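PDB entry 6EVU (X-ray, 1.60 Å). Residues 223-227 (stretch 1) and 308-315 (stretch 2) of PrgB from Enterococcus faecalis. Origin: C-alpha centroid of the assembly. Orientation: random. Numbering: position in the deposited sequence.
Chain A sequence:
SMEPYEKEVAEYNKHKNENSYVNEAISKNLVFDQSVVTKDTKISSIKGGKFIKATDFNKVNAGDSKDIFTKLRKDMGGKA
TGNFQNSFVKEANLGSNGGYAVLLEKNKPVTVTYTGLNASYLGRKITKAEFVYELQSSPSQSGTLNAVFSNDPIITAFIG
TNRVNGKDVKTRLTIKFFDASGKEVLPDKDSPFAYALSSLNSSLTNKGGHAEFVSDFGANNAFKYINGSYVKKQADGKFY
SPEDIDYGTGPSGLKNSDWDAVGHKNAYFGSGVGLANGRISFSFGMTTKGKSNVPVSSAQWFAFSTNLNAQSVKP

Stretch 1, residues 223-227: FKYIN
Stretch 2, residues 308-315: LNAQSVKP

Stretch 1 runs extended, F223 and K224 lying in a strand that begins earlier in the chain. It holds beta-region torsions, phi/psi passing from -84/141 at F223 through -130/134 at K224, -76/142 at Y225 and -101/131 at I226 to -62/133 at N227. Stretch 2 is less regular: N309 (-85/27) and Q311 (-116/-15) break the extension on either side of A310 (-150/173), after which S312 (-149/166) and V313 (-145/163) form a short strand and K314 (-69/127) leads to P315. The register is set by I226 and V313, whose CA atoms lie 5.6 Å apart. The contacts run in opposite order along the two stretches, K224 meeting K314 and I226 meeting A310. No direct backbone hydrogen bond joins them: Y225 O stays 3.8 Å from K314 N and, buried by the contact, has no partner in the model. A water bridges instead, accepting from N227 N at 2.9 Å and donating to S312 O at 3.1 Å.

The polar side-chain link comes from K224, whose CB points toward stretch 2. Its chain (chi1 -73°, m; chi2 -67°, m; chi3 -160°, t; chi4 173°, t) delivers NZ to K314 O in a 3.1 Å hydrogen bond. NZ is also 2.9 Å from P315 O, but the angle is too poor for a second bond. Lysine suits this place because its aliphatic portion packs as its amine bonds: K224 CB lies 3.9 Å from V313 CG1.

I226 (chi1 -58°, m; chi2 168°, t) starts sideways, yet its end comes nearer, with CD1 4.2 Å from N309 C, while the branch methyl CG2 lies 3.5 Å from A310 CB. A310 directs its methyl toward stretch 1, where it makes this apolar contact. V313 (chi1 -69°, m) also points inward, with CB 3.8 Å from Y225 O; both I226 and V313 are buried, as befits branched apolar residues. The stretches together bury 341 Å².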

# COMPACT_ATOMS: atom_id res chain seq x y z
N PHE A 223 13.30 -3.77 2.58
CA PHE A 223 13.17 -2.53 1.83
C PHE A 223 14.52 -2.11 1.25
O PHE A 223 15.57 -2.23 1.90
CB PHE A 223 12.61 -1.44 2.73
CG PHE A 223 12.50 -0.08 2.06
CD1 PHE A 223 13.62 0.75 1.91
CD2 PHE A 223 11.28 0.39 1.62
CE1 PHE A 223 13.51 2.00 1.32
CE2 PHE A 223 11.17 1.64 1.02
CZ PHE A 223 12.29 2.44 0.87
N LYS A 224 14.50 -1.59 0.03
CA LYS A 224 15.71 -1.09 -0.63
C LYS A 224 15.46 0.32 -1.17
O LYS A 224 14.44 0.56 -1.81
CB LYS A 224 16.12 -2.04 -1.76
CG LYS A 224 16.71 -3.36 -1.28
CD LYS A 224 18.07 -3.12 -0.59
CE LYS A 224 18.92 -4.35 -0.52
NZ LYS A 224 20.27 -4.00 -0.01
N TYR A 225 16.41 1.23 -0.93
CA TYR A 225 16.29 2.64 -1.32
C TYR A 225 16.53 2.80 -2.82
O TYR A 225 17.38 2.13 -3.40
CB TYR A 225 17.32 3.49 -0.54
CG TYR A 225 17.39 4.96 -0.94
CD1 TYR A 225 16.33 5.82 -0.70
CD2 TYR A 225 18.52 5.49 -1.57
CE1 TYR A 225 16.38 7.16 -1.05
CE2 TYR A 225 18.59 6.85 -1.94
CZ TYR A 225 17.51 7.68 -1.67
OH TYR A 225 17.53 9.00 -2.02
N ILE A 226 15.75 3.70 -3.44
CA ILE A 226 16.02 4.12 -4.82
C ILE A 226 16.71 5.47 -4.78
O ILE A 226 16.24 6.39 -4.09
CB ILE A 226 14.73 4.22 -5.65
CG1 ILE A 226 13.98 2.88 -5.69
CG2 ILE A 226 15.05 4.79 -7.02
CD1 ILE A 226 12.55 3.00 -6.27
N ASN A 227 17.82 5.60 -5.52
CA ASN A 227 18.57 6.85 -5.45
C ASN A 227 17.73 8.02 -5.93
O ASN A 227 17.08 7.96 -6.98
CB ASN A 227 19.85 6.75 -6.26
CG ASN A 227 20.80 7.90 -5.96
OD1 ASN A 227 20.80 8.44 -4.85
ND2 ASN A 227 21.60 8.27 -6.91
N LEU A 308 8.62 -1.46 -10.91
CA LEU A 308 9.51 -0.72 -10.04
C LEU A 308 9.84 0.60 -10.69
O LEU A 308 10.11 0.68 -11.90
CB LEU A 308 10.80 -1.52 -9.77
CG LEU A 308 10.67 -3.02 -9.52
CD1 LEU A 308 12.02 -3.68 -9.24
CD2 LEU A 308 9.74 -3.18 -8.34
N ASN A 309 9.90 1.66 -9.88
CA ASN A 309 10.37 2.93 -10.41
C ASN A 309 11.89 3.06 -10.39
O ASN A 309 12.43 4.19 -10.40
CB ASN A 309 9.68 4.08 -9.68
CG ASN A 309 8.21 4.15 -10.01
OD1 ASN A 309 7.85 4.14 -11.19
ND2 ASN A 309 7.36 4.21 -9.00
N ALA A 310 12.61 1.93 -10.45
CA ALA A 310 14.06 1.92 -10.59
C ALA A 310 14.49 0.66 -11.34
O ALA A 310 13.69 -0.23 -11.62
CB ALA A 310 14.75 2.03 -9.23
N GLN A 311 15.78 0.60 -11.67
CA GLN A 311 16.37 -0.59 -12.26
C GLN A 311 17.43 -1.20 -11.38
O GLN A 311 17.84 -2.34 -11.63
CB GLN A 311 17.01 -0.27 -13.63
CG GLN A 311 16.23 0.76 -14.44
CD GLN A 311 15.47 0.13 -15.60
OE1 GLN A 311 14.70 -0.82 -15.40
NE2 GLN A 311 15.68 0.65 -16.82
N SER A 312 17.91 -0.47 -10.38
CA SER A 312 18.98 -0.93 -9.52
C SER A 312 18.74 -0.28 -8.18
O SER A 312 17.90 0.61 -8.05
CB SER A 312 20.37 -0.59 -10.10
OG SER A 312 20.56 0.80 -10.26
N VAL A 313 19.43 -0.78 -7.16
CA VAL A 313 19.22 -0.32 -5.79
C VAL A 313 20.59 -0.37 -5.15
O VAL A 313 21.49 -1.05 -5.62
CB VAL A 313 18.24 -1.18 -4.96
CG1 VAL A 313 16.85 -1.02 -5.47
CG2 VAL A 313 18.67 -2.65 -5.03
N LYS A 314 20.71 0.32 -4.04
CA LYS A 314 21.88 0.14 -3.20
C LYS A 314 21.83 -1.24 -2.55
O LYS A 314 20.81 -1.60 -1.94
CB LYS A 314 21.94 1.17 -2.08
CG LYS A 314 23.11 0.87 -1.16
CD LYS A 314 23.41 1.95 -0.17
CE LYS A 314 24.86 2.31 -0.28
NZ LYS A 314 25.43 3.07 0.87
N PRO A 315 22.89 -2.04 -2.68
CA PRO A 315 23.16 -3.26 -1.92
C PRO A 315 23.62 -2.96 -0.48
O PRO A 315 23.09 -3.60 0.43
CB PRO A 315 24.29 -3.90 -2.71
CG PRO A 315 25.04 -2.72 -3.28
CD PRO A 315 23.94 -1.77 -3.67
O HOH W 1 18.80 3.37 -7.01